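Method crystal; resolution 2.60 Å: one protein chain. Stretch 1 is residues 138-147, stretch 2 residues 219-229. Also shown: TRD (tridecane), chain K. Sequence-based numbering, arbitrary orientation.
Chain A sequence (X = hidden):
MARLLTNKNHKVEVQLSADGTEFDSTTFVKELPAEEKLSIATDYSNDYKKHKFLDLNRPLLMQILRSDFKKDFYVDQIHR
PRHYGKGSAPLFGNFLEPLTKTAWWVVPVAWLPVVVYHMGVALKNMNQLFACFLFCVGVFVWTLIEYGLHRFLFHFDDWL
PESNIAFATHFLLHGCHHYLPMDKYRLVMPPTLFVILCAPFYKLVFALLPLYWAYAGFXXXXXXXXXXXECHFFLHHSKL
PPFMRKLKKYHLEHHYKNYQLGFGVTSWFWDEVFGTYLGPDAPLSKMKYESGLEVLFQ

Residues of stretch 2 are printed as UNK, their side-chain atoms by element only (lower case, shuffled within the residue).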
# COMPACT_ATOMS: atom_id res chain seq x y z
N GLY A 138 10.06 17.43 7.48
CA GLY A 138 8.78 16.75 7.48
C GLY A 138 8.72 15.74 6.34
O GLY A 138 8.33 14.58 6.54
N VAL A 139 9.12 16.18 5.15
CA VAL A 139 9.21 15.29 3.99
C VAL A 139 10.21 14.15 4.20
O VAL A 139 10.00 13.03 3.74
CB VAL A 139 9.59 16.08 2.73
CG1 VAL A 139 9.73 15.14 1.53
CG2 VAL A 139 8.55 17.18 2.46
N PHE A 140 11.30 14.43 4.91
CA PHE A 140 12.32 13.43 5.15
C PHE A 140 11.83 12.37 6.14
O PHE A 140 12.04 11.16 5.95
CB PHE A 140 13.60 14.09 5.66
CG PHE A 140 14.69 13.12 6.07
CD1 PHE A 140 15.47 12.49 5.11
CD2 PHE A 140 14.92 12.84 7.40
CE1 PHE A 140 16.46 11.60 5.47
CE2 PHE A 140 15.92 11.95 7.78
CZ PHE A 140 16.69 11.33 6.81
N VAL A 141 11.17 12.84 7.19
CA VAL A 141 10.57 11.94 8.16
C VAL A 141 9.45 11.13 7.51
O VAL A 141 9.27 9.95 7.84
CB VAL A 141 10.02 12.73 9.39
CG1 VAL A 141 9.19 11.83 10.31
CG2 VAL A 141 11.17 13.38 10.15
N TRP A 142 8.70 11.73 6.58
CA TRP A 142 7.67 10.96 5.88
C TRP A 142 8.26 9.70 5.24
O TRP A 142 7.69 8.62 5.36
CB TRP A 142 6.94 11.76 4.79
CG TRP A 142 6.27 10.76 3.88
CD1 TRP A 142 6.66 10.40 2.62
CD2 TRP A 142 5.19 9.88 4.23
NE1 TRP A 142 5.86 9.39 2.15
CE2 TRP A 142 4.95 9.05 3.11
CE3 TRP A 142 4.37 9.74 5.36
CZ2 TRP A 142 3.94 8.09 3.10
CZ3 TRP A 142 3.37 8.78 5.34
CH2 TRP A 142 3.17 7.97 4.22
N THR A 143 9.39 9.84 4.54
CA THR A 143 9.95 8.71 3.80
C THR A 143 10.34 7.57 4.72
O THR A 143 10.36 6.41 4.30
CB THR A 143 11.21 9.09 2.98
OG1 THR A 143 12.34 9.24 3.85
CG2 THR A 143 10.97 10.35 2.20
N LEU A 144 10.66 7.91 5.97
CA LEU A 144 11.03 6.91 6.96
C LEU A 144 9.78 6.20 7.46
O LEU A 144 9.74 4.97 7.54
CB LEU A 144 11.81 7.55 8.11
CG LEU A 144 12.47 6.53 9.05
CD1 LEU A 144 13.38 5.56 8.28
CD2 LEU A 144 13.25 7.25 10.13
N ILE A 145 8.77 6.99 7.80
CA ILE A 145 7.42 6.50 8.08
C ILE A 145 6.89 5.61 6.96
O ILE A 145 6.43 4.48 7.20
CB ILE A 145 6.47 7.67 8.30
CG1 ILE A 145 6.82 8.37 9.62
CG2 ILE A 145 5.02 7.20 8.30
CD1 ILE A 145 6.14 9.71 9.80
N GLU A 146 6.97 6.11 5.72
CA GLU A 146 6.63 5.34 4.53
C GLU A 146 7.30 3.96 4.52
O GLU A 146 6.63 2.96 4.30
CB GLU A 146 7.03 6.12 3.27
CG GLU A 146 6.95 5.30 1.99
CD GLU A 146 7.65 5.97 0.81
OE1 GLU A 146 8.39 5.26 0.09
OE2 GLU A 146 7.44 7.19 0.59
N TYR A 147 8.60 3.92 4.78
CA TYR A 147 9.33 2.65 4.89
C TYR A 147 8.83 1.80 6.07
O TYR A 147 8.67 0.59 5.93
CB TYR A 147 10.84 2.90 5.04
CG TYR A 147 11.65 1.63 5.17
CD1 TYR A 147 12.08 0.94 4.05
CD2 TYR A 147 11.96 1.11 6.42
CE1 TYR A 147 12.81 -0.24 4.17
CE2 TYR A 147 12.68 -0.05 6.55
CZ TYR A 147 13.11 -0.72 5.42
OH TYR A 147 13.83 -1.88 5.55
N UNK A 219 3.08 20.04 7.97
CA UNK A 219 2.72 20.34 6.59
C UNK A 219 3.60 19.52 5.65
O UNK A 219 3.12 18.96 4.67
c UNK A 219 2.86 21.83 6.29
N UNK A 220 4.89 19.43 5.99
CA UNK A 220 5.84 18.68 5.19
C UNK A 220 5.60 17.17 5.19
O UNK A 220 5.60 16.54 4.13
N UNK A 221 5.42 16.60 6.37
CA UNK A 221 5.09 15.19 6.49
C UNK A 221 3.83 14.84 5.71
O UNK A 221 3.75 13.80 5.05
N UNK A 222 2.83 15.73 5.77
CA UNK A 222 1.58 15.50 5.07
C UNK A 222 1.79 15.58 3.55
O UNK A 222 1.26 14.74 2.81
c UNK A 222 -1.37 14.90 5.24
c UNK A 222 -0.87 16.28 4.91
c UNK A 222 0.51 16.50 5.52
c UNK A 222 -1.82 17.33 5.42
N UNK A 223 2.57 16.56 3.10
CA UNK A 223 2.89 16.73 1.68
C UNK A 223 3.63 15.51 1.14
O UNK A 223 3.41 15.06 0.02
c UNK A 223 3.31 18.67 -0.94
c UNK A 223 5.47 17.88 -0.35
c UNK A 223 5.02 18.55 -2.60
c UNK A 223 5.90 18.06 -1.65
c UNK A 223 4.18 18.18 0.03
c UNK A 223 3.72 18.84 -2.24
c UNK A 223 3.73 17.99 1.45
N UNK A 224 4.52 14.97 1.97
CA UNK A 224 5.26 13.78 1.63
C UNK A 224 4.33 12.60 1.47
O UNK A 224 4.53 11.79 0.56
N UNK A 225 3.32 12.50 2.33
CA UNK A 225 2.33 11.43 2.19
C UNK A 225 1.61 11.51 0.84
O UNK A 225 1.45 10.50 0.16
o UNK A 225 -3.41 8.92 1.41
c UNK A 225 1.28 11.47 3.31
c UNK A 225 0.02 10.79 2.85
c UNK A 225 -2.29 9.54 1.89
c UNK A 225 -2.26 10.92 2.01
c UNK A 225 -1.19 8.78 2.24
c UNK A 225 -0.04 9.41 2.71
c UNK A 225 -1.11 11.54 2.49
N UNK A 226 1.17 12.71 0.48
CA UNK A 226 0.47 12.93 -0.79
C UNK A 226 1.35 12.59 -1.99
O UNK A 226 0.88 12.00 -2.96
c UNK A 226 -0.67 14.58 -2.28
c UNK A 226 -0.00 14.38 -0.92
c UNK A 226 -0.96 14.71 0.23
N UNK A 227 2.63 12.93 -1.91
CA UNK A 227 3.56 12.57 -2.97
C UNK A 227 3.68 11.06 -3.08
O UNK A 227 3.68 10.51 -4.17
s UNK A 227 4.91 15.02 -2.90
c UNK A 227 4.92 13.22 -2.74
N UNK A 228 3.79 10.39 -1.93
CA UNK A 228 3.86 8.93 -1.87
C UNK A 228 2.69 8.20 -2.58
O UNK A 228 2.93 7.33 -3.42
c UNK A 228 2.10 6.84 0.28
c UNK A 228 4.17 5.94 -0.50
c UNK A 228 3.39 7.06 -0.20
c UNK A 228 3.69 4.66 -0.32
c UNK A 228 3.92 8.46 -0.41
c UNK A 228 1.61 5.57 0.47
o UNK A 228 1.92 3.19 0.35
c UNK A 228 2.41 4.47 0.16
N UNK A 229 1.45 8.54 -2.21
CA UNK A 229 0.28 7.80 -2.68
C UNK A 229 0.05 8.06 -4.16
O UNK A 229 -0.35 7.17 -4.89
o UNK A 229 -2.70 7.19 -0.57
c UNK A 229 -1.75 6.97 -1.36
o UNK A 229 -1.44 5.80 -1.71
c UNK A 229 -0.97 8.18 -1.89
C1 TRD K . 0.09 7.21 7.39
C2 TRD K . 0.36 8.28 8.43
C3 TRD K . 0.80 9.57 7.74
C4 TRD K . 1.47 10.53 8.70
C5 TRD K . 1.74 11.86 8.01
C6 TRD K . 2.20 12.89 9.02
C7 TRD K . 3.71 13.06 8.96
C8 TRD K . 4.27 13.62 10.26
C9 TRD K . 5.54 14.41 10.00
C10 TRD K . 6.26 14.84 11.27
C11 TRD K . 7.47 15.70 10.93
C12 TRD K . 8.14 16.19 12.21
C13 TRD K . 9.29 17.16 11.93

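Position 219 carries one side-chain carbon and nothing beyond it. Its CA-to-CB bond points away from stretch 1, and it touches nothing there. It is Ala 219.

Position 220 has no side-chain atoms. Its backbone lies directly on stretch 1: its C is 3.6 Å from Gly 138 C, and its O is 3.4 Å from Val 139 CG2. A CB here would point toward stretch 1 and sit 3.2 Å from Gly 138 CA, which is tight. This is Gly 220.

Position 221 again has no side-chain atoms. Its CA is 3.3 Å from Gly 138 O, a CA-H...O contact, and 3.5 Å from TRD C7. A CB would point sideways and clash with the tridecane, 2.2 Å from TRD C9. This is Gly 221.

Position 222 has four carbons, forked at the second. The CA-to-CB bond points away, and nothing touches stretch 1. This is Leu 222.

Position 223 has one carbon followed by a ring of six carbons, with no oxygen. The CA-to-CB bond points sideways. Val 139 CG2 lies at the ring edge, near its plane. This is Phe 223, and its CD2 is 4.2 Å from Val 139 CG2.

Position 224 has no side-chain atoms. A CB would point toward stretch 1 and clash with Trp 142 CB at 2.8 Å. The backbone O lies over one face of the indole, 3.2 Å from Trp 142 NE1, but the angle is too poor for a hydrogen bond. This is Gly 224.

Position 225 has one carbon and a six-carbon ring bearing one oxygen. Its CA sits over the face of the Trp 142 six-membered ring, 3.7 Å from Trp 142 CE2, in a CH-pi contact. The residue is Tyr 225. Its ring edge is turned toward the Trp 142 face, with planes at 80°, and CD1 is 3.8 Å from Trp 142 CH2.

Position 226 has three carbons, branched at the first. Its CA-to-CB bond points away, with no contact. It is Val 226.

Position 227 has one carbon and one sulfur. Its CA-to-CB bond points sideways, and it stays clear of stretch 1. It is Cys 227.

Position 228 has one carbon and a six-carbon ring bearing one oxygen. Its CA-to-CB bond points toward stretch 1, and its CB is 3.3 Å from Trp 142 NE1. This is Tyr 228. Its CG is 3.5 Å from Trp 142 CZ2, and its CD1 is 3.7 Å from Glu 146 OE2.

Position 229 has two carbons, the second carrying two oxygens. It does not reach stretch 1. It is Asp 229.

The contact works by close backbone packing beside one large side chain. Bare glycines let the helix axes approach to 6.9 Å at 51°. Trp 142 fits among Gly 221, Gly 224, Tyr 225 and Tyr 228. No hydrogen bond crosses between the stretches; Trp 142 NE1 makes a weak one to Glu 146 OE2 (3.1 Å). Tridecane packs against both helices.

Stretch 2 (219-229) AGGLFGYVCYD
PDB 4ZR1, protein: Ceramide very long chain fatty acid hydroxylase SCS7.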